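Local coordinates for TerD domain-containing protein (Streptomyces coelicolor A3, PDB 2QZ7) that is of unknown function but belongs to the TerD family, named for telluride resistance, and carries bound sodium ions on a two-sheet beta fold, at residues P60-Q65 with S70-I75; G129-E134 with L139-F144; V111-D116 with K120-V125; A171-D176 with M186-R191; T159-A162 with W166-R169. All coordinates share one frame; numbering follows the deposited sequence.

Contact 1: P60-Q65 with S70-I75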
# COMPACT_ATOMS: atom_id res chain seq x y z
N PRO A 60 -11.29 -8.85 -0.08
CA PRO A 60 -9.96 -9.26 0.29
C PRO A 60 -9.99 -10.62 1.00
O PRO A 60 -10.93 -10.89 1.76
CB PRO A 60 -9.51 -8.19 1.29
CG PRO A 60 -10.34 -7.01 1.03
CD PRO A 60 -11.64 -7.51 0.46
N VAL A 61 -8.95 -11.44 0.79
CA VAL A 61 -8.79 -12.69 1.55
C VAL A 61 -8.25 -12.24 2.92
O VAL A 61 -8.69 -12.72 3.97
CB VAL A 61 -7.82 -13.68 0.86
CG1 VAL A 61 -7.55 -14.89 1.76
CG2 VAL A 61 -8.41 -14.14 -0.55
N TYR A 62 -7.32 -11.29 2.92
CA TYR A 62 -6.95 -10.67 4.19
C TYR A 62 -6.33 -9.31 3.96
O TYR A 62 -5.95 -8.99 2.84
CB TYR A 62 -6.00 -11.60 5.01
CG TYR A 62 -4.74 -12.02 4.31
CD1 TYR A 62 -3.64 -11.14 4.21
CD2 TYR A 62 -4.61 -13.32 3.75
CE1 TYR A 62 -2.46 -11.51 3.58
CE2 TYR A 62 -3.44 -13.70 3.10
CZ TYR A 62 -2.37 -12.81 3.02
OH TYR A 62 -1.21 -13.19 2.39
N VAL A 63 -6.21 -8.53 5.04
CA VAL A 63 -5.66 -7.19 5.01
C VAL A 63 -4.36 -7.22 5.79
O VAL A 63 -4.25 -7.91 6.83
CB VAL A 63 -6.68 -6.14 5.66
CG1 VAL A 63 -6.04 -4.69 5.80
CG2 VAL A 63 -8.03 -6.14 4.88
N VAL A 64 -3.33 -6.51 5.29
CA VAL A 64 -2.05 -6.47 5.96
C VAL A 64 -1.73 -4.99 6.24
O VAL A 64 -1.84 -4.15 5.35
CB VAL A 64 -0.85 -7.13 5.15
CG1 VAL A 64 0.47 -7.11 5.98
CG2 VAL A 64 -1.16 -8.59 4.71
N GLN A 65 -1.36 -4.69 7.48
CA GLN A 65 -0.96 -3.32 7.87
C GLN A 65 -0.26 -3.41 9.23
O GLN A 65 -0.05 -4.52 9.70
CB GLN A 65 -2.15 -2.33 7.92
CG GLN A 65 -3.25 -2.71 8.90
CD GLN A 65 -4.50 -1.85 8.77
OE1 GLN A 65 -4.80 -1.35 7.71
NE2 GLN A 65 -5.25 -1.72 9.86
N SER A 70 -0.01 -10.72 8.00
CA SER A 70 -0.51 -11.73 7.07
C SER A 70 -0.66 -13.07 7.82
O SER A 70 0.16 -13.39 8.67
CB SER A 70 0.45 -11.86 5.90
OG SER A 70 1.66 -12.44 6.35
N PRO A 71 -1.76 -13.81 7.60
CA PRO A 71 -1.91 -15.04 8.38
C PRO A 71 -0.95 -16.16 7.96
O PRO A 71 -0.80 -17.14 8.67
CB PRO A 71 -3.37 -15.46 8.12
CG PRO A 71 -3.77 -14.83 6.86
CD PRO A 71 -2.94 -13.54 6.76
N ASP A 72 -0.30 -15.98 6.82
CA ASP A 72 0.46 -17.03 6.18
C ASP A 72 1.94 -16.75 6.38
O ASP A 72 2.77 -17.55 5.97
CB ASP A 72 0.11 -17.10 4.68
CG ASP A 72 0.18 -15.72 3.99
OD1 ASP A 72 0.99 -14.89 4.43
OD2 ASP A 72 -0.57 -15.48 3.01
N GLY A 73 2.27 -15.62 7.01
CA GLY A 73 3.66 -15.23 7.28
C GLY A 73 4.48 -14.77 6.07
O GLY A 73 5.69 -14.66 6.14
N THR A 74 3.83 -14.51 4.95
CA THR A 74 4.56 -14.23 3.71
C THR A 74 4.85 -12.77 3.51
O THR A 74 5.59 -12.42 2.58
CB THR A 74 3.77 -14.70 2.50
OG1 THR A 74 2.53 -13.97 2.48
CG2 THR A 74 3.52 -16.19 2.60
N ILE A 75 4.23 -11.92 4.35
CA ILE A 75 4.41 -10.47 4.33
C ILE A 75 4.84 -9.95 5.72
O ILE A 75 4.29 -10.37 6.75
CB ILE A 75 3.12 -9.77 3.83
CG1 ILE A 75 2.73 -10.37 2.47
CG2 ILE A 75 3.34 -8.25 3.71
CD1 ILE A 75 1.29 -10.15 2.01

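Contact 2: G129-E134 with L139-F144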
# COMPACT_ATOMS: atom_id res chain seq x y z
N GLY A 129 6.34 10.14 0.15
CA GLY A 129 6.98 9.38 -0.93
C GLY A 129 6.91 7.88 -0.72
O GLY A 129 6.94 7.38 0.41
N VAL A 130 6.85 7.15 -1.82
CA VAL A 130 6.85 5.70 -1.78
C VAL A 130 7.84 5.16 -2.83
O VAL A 130 8.04 5.77 -3.89
CB VAL A 130 5.38 5.14 -1.96
CG1 VAL A 130 4.82 5.39 -3.39
CG2 VAL A 130 5.27 3.69 -1.55
N VAL A 131 8.47 4.03 -2.52
CA VAL A 131 9.29 3.33 -3.50
C VAL A 131 8.94 1.84 -3.46
O VAL A 131 8.92 1.23 -2.38
CB VAL A 131 10.83 3.52 -3.22
CG1 VAL A 131 11.70 2.68 -4.19
CG2 VAL A 131 11.23 5.01 -3.31
N VAL A 132 8.65 1.28 -4.64
CA VAL A 132 8.37 -0.12 -4.80
C VAL A 132 9.56 -0.75 -5.54
O VAL A 132 9.97 -0.26 -6.60
CB VAL A 132 7.05 -0.30 -5.62
CG1 VAL A 132 6.71 -1.78 -5.83
CG2 VAL A 132 5.92 0.42 -4.89
N ALA A 133 10.13 -1.82 -5.00
CA ALA A 133 11.33 -2.41 -5.64
C ALA A 133 11.36 -3.91 -5.51
O ALA A 133 10.76 -4.46 -4.59
CB ALA A 133 12.58 -1.84 -5.02
N GLU A 134 12.08 -4.56 -6.43
CA GLU A 134 12.48 -5.95 -6.21
C GLU A 134 13.99 -5.96 -5.92
O GLU A 134 14.81 -5.85 -6.85
CB GLU A 134 12.15 -6.86 -7.41
CG GLU A 134 12.39 -8.33 -7.03
CD GLU A 134 12.38 -9.36 -8.18
OE1 GLU A 134 12.60 -9.01 -9.37
OE2 GLU A 134 12.20 -10.56 -7.82
N LEU A 139 10.91 -0.49 -9.06
CA LEU A 139 9.66 -0.68 -9.84
C LEU A 139 8.87 0.61 -9.98
O LEU A 139 8.40 0.95 -11.05
CB LEU A 139 8.81 -1.81 -9.25
CG LEU A 139 9.42 -3.21 -9.26
CD1 LEU A 139 8.48 -4.21 -8.57
CD2 LEU A 139 9.73 -3.67 -10.69
N LEU A 140 8.77 1.36 -8.89
CA LEU A 140 8.02 2.60 -8.88
C LEU A 140 8.60 3.51 -7.80
O LEU A 140 8.92 3.02 -6.73
CB LEU A 140 6.54 2.30 -8.56
CG LEU A 140 5.60 3.48 -8.27
CD1 LEU A 140 5.35 4.36 -9.50
CD2 LEU A 140 4.29 2.96 -7.75
N THR A 141 8.75 4.81 -8.12
CA THR A 141 8.93 5.90 -7.12
C THR A 141 7.82 6.93 -7.37
O THR A 141 7.60 7.33 -8.51
CB THR A 141 10.30 6.61 -7.27
OG1 THR A 141 11.35 5.66 -7.09
CG2 THR A 141 10.49 7.74 -6.23
N ASP A 142 7.13 7.36 -6.31
CA ASP A 142 6.04 8.35 -6.43
C ASP A 142 5.94 9.30 -5.22
O ASP A 142 6.11 8.88 -4.09
CB ASP A 142 4.72 7.62 -6.55
CG ASP A 142 3.73 8.37 -7.42
OD1 ASP A 142 2.87 9.10 -6.87
OD2 ASP A 142 3.81 8.21 -8.65
N GLY A 143 5.56 10.54 -5.49
CA GLY A 143 5.31 11.52 -4.43
C GLY A 143 3.85 11.86 -4.22
O GLY A 143 3.53 12.85 -3.54
N PHE A 144 2.96 11.07 -4.84
CA PHE A 144 1.50 11.21 -4.70
C PHE A 144 0.93 12.51 -5.28
O PHE A 144 -0.18 12.93 -4.91
CB PHE A 144 1.04 11.03 -3.25
CG PHE A 144 1.46 9.70 -2.61
CD1 PHE A 144 0.68 8.56 -2.77
CD2 PHE A 144 2.63 9.63 -1.84
CE1 PHE A 144 1.04 7.34 -2.18
CE2 PHE A 144 3.01 8.43 -1.24
CZ PHE A 144 2.21 7.28 -1.41

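Contact 3: V111-D116 with K120-V125. With NA (sodium ion), chain E; EDO (1,2-ethanediol), chain F.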
# COMPACT_ATOMS: atom_id res chain seq x y z
N VAL A 111 -1.45 3.27 0.26
CA VAL A 111 -1.11 4.07 1.41
C VAL A 111 -2.35 4.83 1.81
O VAL A 111 -3.04 5.45 0.98
CB VAL A 111 0.09 5.01 1.11
CG1 VAL A 111 0.33 6.03 2.26
CG2 VAL A 111 1.40 4.20 0.85
N ALA A 112 -2.66 4.78 3.10
CA ALA A 112 -3.82 5.49 3.64
C ALA A 112 -3.43 6.52 4.72
O ALA A 112 -2.56 6.25 5.55
CB ALA A 112 -4.85 4.49 4.21
N ILE A 113 -4.08 7.67 4.69
CA ILE A 113 -3.90 8.70 5.72
C ILE A 113 -5.02 8.58 6.73
O ILE A 113 -6.19 8.51 6.35
CB ILE A 113 -3.89 10.14 5.10
CG1 ILE A 113 -2.85 10.21 3.96
CG2 ILE A 113 -3.60 11.21 6.16
CD1 ILE A 113 -3.03 11.43 3.04
N HIS A 114 -4.68 8.55 8.02
CA HIS A 114 -5.72 8.62 9.07
C HIS A 114 -6.50 9.92 9.07
O HIS A 114 -5.96 11.02 8.84
CB HIS A 114 -5.17 8.23 10.45
CG HIS A 114 -4.79 6.78 10.51
ND1 HIS A 114 -5.44 5.87 11.31
CD2 HIS A 114 -3.86 6.08 9.83
CE1 HIS A 114 -4.91 4.68 11.15
NE2 HIS A 114 -3.95 4.77 10.25
N GLN A 115 -7.81 9.78 9.30
CA GLN A 115 -8.73 10.87 9.10
C GLN A 115 -9.35 11.37 10.41
O GLN A 115 -10.20 12.25 10.39
CB GLN A 115 -9.84 10.44 8.12
CG GLN A 115 -9.36 10.14 6.71
CD GLN A 115 -8.68 11.33 6.04
OE1 GLN A 115 -9.27 12.39 5.89
NE2 GLN A 115 -7.44 11.13 5.58
N ASP A 116 -8.90 10.82 11.53
CA ASP A 116 -9.54 11.07 12.82
C ASP A 116 -9.28 12.45 13.42
O ASP A 116 -9.95 12.86 14.38
CB ASP A 116 -9.25 9.94 13.82
CG ASP A 116 -7.77 9.58 13.90
OD1 ASP A 116 -7.00 9.74 12.92
OD2 ASP A 116 -7.37 9.12 14.99
N LYS A 120 -7.94 14.86 5.69
CA LYS A 120 -6.52 15.07 5.39
C LYS A 120 -6.06 14.30 4.14
O LYS A 120 -6.26 13.09 4.02
CB LYS A 120 -5.69 14.71 6.62
CG LYS A 120 -4.21 15.06 6.56
CD LYS A 120 -3.44 14.41 7.71
CE LYS A 120 -3.64 15.18 9.03
NZ LYS A 120 -2.91 14.54 10.18
N THR A 121 -5.46 15.02 3.20
CA THR A 121 -5.06 14.44 1.91
C THR A 121 -3.52 14.42 1.79
O THR A 121 -2.82 14.94 2.65
CB THR A 121 -5.66 15.24 0.75
OG1 THR A 121 -5.02 16.52 0.69
CG2 THR A 121 -7.19 15.45 0.93
N PHE A 122 -3.02 13.82 0.70
CA PHE A 122 -1.58 13.75 0.42
C PHE A 122 -0.95 15.12 0.23
O PHE A 122 0.25 15.30 0.51
CB PHE A 122 -1.31 12.83 -0.78
CG PHE A 122 -1.48 11.37 -0.48
CD1 PHE A 122 -0.46 10.65 0.14
CD2 PHE A 122 -2.67 10.71 -0.79
CE1 PHE A 122 -0.64 9.29 0.46
CE2 PHE A 122 -2.87 9.38 -0.50
CZ PHE A 122 -1.83 8.63 0.13
N ASP A 123 -1.77 16.07 -0.24
CA ASP A 123 -1.36 17.47 -0.42
C ASP A 123 -1.13 18.21 0.89
O ASP A 123 -0.34 19.14 0.93
CB ASP A 123 -2.38 18.25 -1.26
CG ASP A 123 -1.77 19.48 -1.90
OD1 ASP A 123 -0.71 19.33 -2.57
OD2 ASP A 123 -2.31 20.60 -1.72
N ASP A 124 -1.84 17.79 1.95
CA ASP A 124 -1.67 18.30 3.32
C ASP A 124 -0.41 17.81 4.06
O ASP A 124 -0.12 18.29 5.16
CB ASP A 124 -2.89 17.94 4.17
CG ASP A 124 -4.19 18.45 3.58
OD1 ASP A 124 -4.25 19.62 3.14
OD2 ASP A 124 -5.17 17.68 3.56
N VAL A 125 0.32 16.86 3.47
CA VAL A 125 1.44 16.20 4.18
C VAL A 125 2.72 16.31 3.34
O VAL A 125 2.75 15.84 2.18
CB VAL A 125 1.15 14.68 4.50
CG1 VAL A 125 2.26 14.08 5.41
CG2 VAL A 125 -0.23 14.47 5.14
NA NA E . 2.31 15.22 -0.07
C1 EDO F . -8.91 6.21 11.89
O1 EDO F . -7.80 6.11 12.80
C2 EDO F . -8.44 7.24 10.90
O2 EDO F . -9.43 7.47 9.92
O HOH W 1 1.75 14.84 -2.15

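Contact 4: A171-D176 with M186-R191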
# COMPACT_ATOMS: atom_id res chain seq x y z
N ALA A 171 -0.24 1.13 -10.18
CA ALA A 171 -1.67 1.29 -10.02
C ALA A 171 -1.93 2.41 -9.03
O ALA A 171 -2.49 2.20 -7.94
CB ALA A 171 -2.33 -0.04 -9.59
N VAL A 172 -1.49 3.61 -9.40
CA VAL A 172 -1.67 4.80 -8.56
C VAL A 172 -3.06 5.37 -8.81
O VAL A 172 -3.33 5.91 -9.87
CB VAL A 172 -0.59 5.87 -8.85
CG1 VAL A 172 -0.79 7.14 -7.97
CG2 VAL A 172 0.80 5.29 -8.65
N ARG A 173 -3.93 5.26 -7.82
CA ARG A 173 -5.34 5.68 -7.97
C ARG A 173 -5.78 6.26 -6.63
O ARG A 173 -5.54 5.64 -5.59
CB ARG A 173 -6.20 4.47 -8.35
CG ARG A 173 -7.73 4.68 -8.45
CD ARG A 173 -8.42 3.30 -8.65
NE ARG A 173 -9.87 3.24 -8.42
CZ ARG A 173 -10.54 2.12 -8.10
NH1 ARG A 173 -9.90 0.96 -7.94
NH2 ARG A 173 -11.87 2.16 -7.93
N GLY A 174 -6.40 7.43 -6.65
CA GLY A 174 -6.83 8.06 -5.41
C GLY A 174 -8.20 7.61 -4.91
O GLY A 174 -9.06 7.25 -5.70
N PHE A 175 -8.40 7.66 -3.59
CA PHE A 175 -9.68 7.32 -2.94
C PHE A 175 -9.99 8.36 -1.86
O PHE A 175 -9.11 9.16 -1.49
CB PHE A 175 -9.53 5.97 -2.24
CG PHE A 175 -9.41 4.80 -3.17
CD1 PHE A 175 -10.49 3.93 -3.34
CD2 PHE A 175 -8.24 4.57 -3.90
CE1 PHE A 175 -10.39 2.82 -4.21
CE2 PHE A 175 -8.12 3.48 -4.78
CZ PHE A 175 -9.19 2.59 -4.92
N ASP A 176 -11.21 8.32 -1.32
CA ASP A 176 -11.67 9.37 -0.39
C ASP A 176 -12.02 8.84 1.00
O ASP A 176 -12.54 9.56 1.86
CB ASP A 176 -12.88 10.08 -0.98
CG ASP A 176 -12.60 10.70 -2.33
OD1 ASP A 176 -11.63 11.52 -2.45
OD2 ASP A 176 -13.37 10.37 -3.26
N MSE A 186 -10.16 -0.96 -1.98
CA MSE A 186 -8.92 -0.74 -2.74
C MSE A 186 -8.74 -1.79 -3.85
O MSE A 186 -8.03 -1.53 -4.81
CB MSE A 186 -7.68 -0.75 -1.84
CG MSE A 186 -7.38 -2.11 -1.25
SE MSE A 186 -5.99 -2.05 0.17
CE MSE A 186 -4.51 -1.33 -0.85
N GLY A 187 -9.36 -2.96 -3.72
CA GLY A 187 -9.23 -4.02 -4.74
C GLY A 187 -10.34 -4.06 -5.77
O GLY A 187 -10.30 -4.87 -6.71
N SER A 188 -11.33 -3.19 -5.63
CA SER A 188 -12.46 -3.28 -6.55
C SER A 188 -12.04 -2.83 -7.96
O SER A 188 -11.16 -1.97 -8.12
CB SER A 188 -13.67 -2.48 -6.03
OG SER A 188 -13.26 -1.13 -5.83
N ALA A 189 -12.67 -3.44 -8.96
CA ALA A 189 -12.50 -3.07 -10.36
C ALA A 189 -12.70 -1.56 -10.57
O ALA A 189 -13.76 -1.03 -10.22
CB ALA A 189 -13.50 -3.87 -11.21
N PRO A 190 -11.69 -0.85 -11.14
CA PRO A 190 -11.84 0.58 -11.47
C PRO A 190 -12.88 0.81 -12.58
O PRO A 190 -13.40 -0.15 -13.17
CB PRO A 190 -10.43 1.00 -11.96
CG PRO A 190 -9.51 -0.08 -11.53
CD PRO A 190 -10.35 -1.34 -11.52
N ARG A 191 -13.21 2.07 -12.85
CA ARG A 191 -14.07 2.34 -14.00
C ARG A 191 -13.28 2.51 -15.31
O ARG A 191 -12.26 3.21 -15.32
CB ARG A 191 -15.03 3.51 -13.74
CG ARG A 191 -16.49 3.04 -13.61
CD ARG A 191 -17.48 4.12 -14.03
NE ARG A 191 -17.58 5.16 -13.00
CZ ARG A 191 -17.80 6.45 -13.25
NH1 ARG A 191 -17.94 6.89 -14.49
NH2 ARG A 191 -17.88 7.31 -12.24

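Contact 5: T159-A162 with W166-R169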
# COMPACT_ATOMS: atom_id res chain seq x y z
N THR A 159 0.03 -9.47 -9.81
CA THR A 159 -0.88 -10.51 -10.30
C THR A 159 -0.05 -11.64 -10.89
O THR A 159 1.08 -11.42 -11.37
CB THR A 159 -1.89 -9.98 -11.38
OG1 THR A 159 -1.18 -9.40 -12.47
CG2 THR A 159 -2.82 -8.92 -10.81
N ARG A 160 -0.59 -12.86 -10.83
CA ARG A 160 0.05 -14.04 -11.44
C ARG A 160 -0.22 -14.21 -12.95
O ARG A 160 -1.33 -13.96 -13.46
CB ARG A 160 -0.40 -15.34 -10.74
CG ARG A 160 -0.04 -15.50 -9.26
CD ARG A 160 -0.49 -16.89 -8.77
NE ARG A 160 -0.20 -17.11 -7.35
CZ ARG A 160 0.94 -17.63 -6.90
NH1 ARG A 160 1.89 -17.96 -7.77
NH2 ARG A 160 1.16 -17.81 -5.60
N ASN A 161 0.82 -14.67 -13.65
CA ASN A 161 0.71 -15.14 -15.04
C ASN A 161 -0.16 -16.37 -15.21
O ASN A 161 -0.65 -16.96 -14.25
CB ASN A 161 2.11 -15.46 -15.60
CG ASN A 161 2.67 -14.32 -16.42
OD1 ASN A 161 2.03 -13.27 -16.56
ND2 ASN A 161 3.86 -14.51 -17.00
N ALA A 162 -0.34 -16.76 -16.48
CA ALA A 162 -0.82 -18.09 -16.79
C ALA A 162 0.18 -19.11 -16.24
O ALA A 162 -0.21 -20.12 -15.63
CB ALA A 162 -1.04 -18.26 -18.30
N TRP A 166 4.55 -13.91 -10.88
CA TRP A 166 4.12 -12.59 -10.46
C TRP A 166 4.64 -11.43 -11.29
O TRP A 166 5.84 -11.31 -11.51
CB TRP A 166 4.52 -12.35 -9.00
CG TRP A 166 3.78 -13.23 -8.07
CD1 TRP A 166 4.20 -14.41 -7.58
CD2 TRP A 166 2.44 -13.02 -7.55
NE1 TRP A 166 3.23 -14.96 -6.76
CE2 TRP A 166 2.14 -14.13 -6.73
CE3 TRP A 166 1.48 -12.01 -7.69
CZ2 TRP A 166 0.91 -14.27 -6.08
CZ3 TRP A 166 0.28 -12.12 -7.03
CH2 TRP A 166 -0.00 -13.24 -6.23
N GLU A 167 3.72 -10.56 -11.67
CA GLU A 167 4.05 -9.35 -12.42
C GLU A 167 3.58 -8.11 -11.69
O GLU A 167 2.65 -8.16 -10.90
CB GLU A 167 3.48 -9.44 -13.84
CG GLU A 167 4.17 -10.51 -14.62
CD GLU A 167 3.52 -10.84 -15.94
OE1 GLU A 167 2.32 -10.54 -16.14
OE2 GLU A 167 4.22 -11.43 -16.77
N PHE A 168 4.28 -7.00 -11.94
CA PHE A 168 3.98 -5.73 -11.32
C PHE A 168 3.24 -4.85 -12.31
O PHE A 168 3.49 -4.89 -13.50
CB PHE A 168 5.29 -5.08 -10.84
CG PHE A 168 5.24 -3.58 -10.77
CD1 PHE A 168 4.73 -2.93 -9.65
CD2 PHE A 168 5.75 -2.81 -11.82
CE1 PHE A 168 4.72 -1.55 -9.59
CE2 PHE A 168 5.73 -1.43 -11.76
CZ PHE A 168 5.21 -0.80 -10.66
N ARG A 169 2.32 -4.05 -11.79
CA ARG A 169 1.78 -2.94 -12.56
C ARG A 169 1.64 -1.76 -11.65
O ARG A 169 1.21 -1.90 -10.50
CB ARG A 169 0.45 -3.29 -13.23
CG ARG A 169 0.72 -3.80 -14.61
CD ARG A 169 -0.45 -4.36 -15.28
NE ARG A 169 -1.18 -3.38 -16.08
CZ ARG A 169 -2.39 -3.60 -16.56
NH1 ARG A 169 -2.98 -4.78 -16.34
NH2 ARG A 169 -3.00 -2.67 -17.28

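Contact 1: P60-Q65 with S70-I75
Tyr-62 OH donates to Asp-72 OD2, a very short 2.5 Å, while OD1 of the same carboxylate is gripped by two groups of Thr-74. The ring and carboxylate planes are turned 80° against each other. Within the loop, the backbone N of Thr-74 donates to OD1 at 2.9 Å, forming an Asx turn, and Thr-74 OG1 donates to OD1 at 2.6 Å, both donors lying on the same face of the carboxylate plane. This grip fixes the rotation of Asp-72, which leaves OD2 directed at the phenol. Pro-71, in the type I turn from Ser-70 to Gly-73, lays its CD over the middle of the Tyr-62 ring in a CH-pi contact, 3.4 Å from the centroid. The ring can swing over to the loop because chi1 of Tyr-62, 56°, sets CG between backbone N and carbonyl carbon. Beside the ring, Val-64 CG2 packs on Ser-70 CB, and Val-64 CG1 meets Ile-75 CG2 at 3.8 Å. Strand 62-64 hangs on strand 44-52 at the border of one sheet, whereas Ile-75 opens strand 75-77 of the other; Met-93 of strand 91-95 touches both Val-64 and Ile-75, and Leu-100 packs against Tyr-62.

Contact 2: G129-E134 with L139-F144
This is an antiparallel beta hairpin with a classic bulge, formed by strands 129-134 and 137-142 at one border of a five-stranded sheet. The segment axes run 172° apart and approach to 4.6 Å. Val-130 and Asp-142 form a hydrogen-bonded pair, with backbone bonds in both directions, and so do Val-132 and Leu-140; Val-131 and Thr-141 between them are a non-hydrogen-bonded pair. At the bulge Leu-139 and Leu-140 both face Val-132, whose O accepts from both backbone N atoms, 2.6 Å from Leu-139 N and 3.1 Å from Leu-140 N. Val-130, Val-132 and Leu-140 point to the face that packs on the second sheet, through Val-155, Phe-158 and Phe-168. Val-131 and Thr-141 lie side by side on the other face. Val-132 sets its two branches on different leucines: CG1, anti to the backbone N (chi1 179°), reaches Leu-139 CB at 4.0 Å, while CG2, beside that N, lies near CB and CD2 of Leu-140. At the strand's end, Asp-142 OD1 accepts from Phe-144 N at 2.8 Å in an Asx turn, its OD2 pairing with Arg-146. The turn brings the Phe-144 ring back across Val-130 at about a right angle, CZ lying 3.8 Å from CG1.

Contact 3: V111-D116 with K120-V125
The side-chain amide of Gln-115 bonds to both the N and the O of Lys-120: OE1 accepts from Lys-120 N and NE2 donates to Lys-120 O, each at 2.8 Å. Both bonds are nearly straight, and NE2 meets Lys-120 O in the carbonyl plane, on a lone pair. NE2 spends a second N-H on Ile-113 O at 3.0 Å, approaching from above that carbonyl plane. These three bonds fix the rotation of the amide; the bend at chi2, -59°, folds the chain back so that it can make them. Beyond Lys-120, the N of Thr-121 donates to Asp-124 OD2 at 2.7 Å, steadying the turn that follows. With Phe-122 O at 2.1 Å and Val-125 O at 2.4 Å, the turn supplies two carbonyls to a sodium site completed by Thr-128 OG1 and a water. An ethanediol, probably from the crystallisation liquor, bridges His-114 ND1 and Gln-115 N, while His-114 NE2 is hydrogen-bonded to Asp-45 OD2. In the apolar part, Ile-113 CD1 sits over the centre of the Phe-122 ring, a CH-pi contact 3.8 Å from the centroid, while Ile-113 CG2 crosses the lysine chain at its CD. Val-111 CG1 touches Phe-122 CE1, and Val-111 O lies at the ring edge, in its plane. Strand 104-113 runs between strands 44-52 and 152-160: Leu-44 packs on Val-111 and Ile-113, and Ala-153 touches Phe-122. Helix 179-185 packs against Ala-112, whose side chain points away from the loop.

Contact 4: A171-D176 with M186-R191
The backbones of 171-176 and 186-191 pass well apart, the nearest CA atoms being those of Phe-175 and Met-186 at 8.1 Å, so side chains bridge them. Arg-173 does most of this. Its chain leaves with CG opposite the backbone N (chi1 175°) and stays extended to NE, carrying the guanidinium to the tail. There NH1 donates to Ser-188 O at 3.2 Å, with the acceptor tilted out of the guanidinium plane. The flat group is sandwiched: Phe-175 CZ lies 3.4 Å above one face, near its rim, and the Pro-190 ring lies against the opposite face, where Pro-190 CG is 3.8 Å from NH1. With apolar groups on both faces, the bond to Ser-188 O is made near the edge. Phe-175 also rests its CZ on Met-186 CA at 4.0 Å and meets Phe-182 edge-to-face. Met-186, a selenomethionine, turns its side chain onto Ile-47, Thr-49 and Tyr-51 of strand 44-52. Ser-188 OG is bonded to Glu-185 O, holding the start of the tail to the end of helix 179-185. Together these contacts make a C-terminal tail fastened, after that helix, to border strand 166-175 of a beta sheet.

Contact 5: T159-A162 with W166-R169
Arg-160 lies over one face of the Trp-166 indole, with CG above the six-membered ring in a CH-pi contact, 3.6 Å from its centroid. The chain then runs extended, out past the rim of the ring: NE comes to 3.3 Å from Trp-166 CZ2, which in turn sits over a face of the guanidinium. The two planes are 50° apart, so this is an inclined overlap and not a parallel stack. Trp-166 turns its face to the arginine with chi1 -67°, CG beside the backbone N, which also brings CE3 obliquely against the backbone of Thr-159, 3.6 Å from its C. The frame is an antiparallel hairpin of strands 152-160 and 166-175. Thr-159 and Glu-167 form a hydrogen-bonded pair, Thr-159 N donating to Glu-167 O at 3.1 Å and Glu-167 N to Thr-159 O at 2.8 Å. Arg-160 and Trp-166 are the adjoining non-hydrogen-bonded pair, their CA atoms 4.4 Å apart, and Trp-166 CA makes a CA-H...O contact to Thr-159 O. Leu-97, Leu-100 and Phe-158 also pack on the indole. The guanidinium, meanwhile, gives NE to Ile-104 O, NH1 to Gly-164 O and NH2 to Ser-101 O. Three carbonyls at the guanidinium probably temper its positive charge, and the arginine's carbon chain covers one face of the indole.

From the N terminus the five contacts come in series, each loop closing before the next opens. Contact 1 closes the loop by which the chain leaves border strand 62-64 of one sheet for strand 75-77 of the other. Contact 3 closes a sodium-binding loop after strand 104-113, and contact 2 the hairpin that follows. These two meet where Phe-144 stacks on Phe-122 and touches Val-111. Contact 5 pairs the last two strands near their turn; its Phe-168 packs on Leu-139 and Leu-140 of contact 2, joining the two sheets. Contact 4, farther along strand 166-175, returns the C-terminal tail to that strand after helix 179-185.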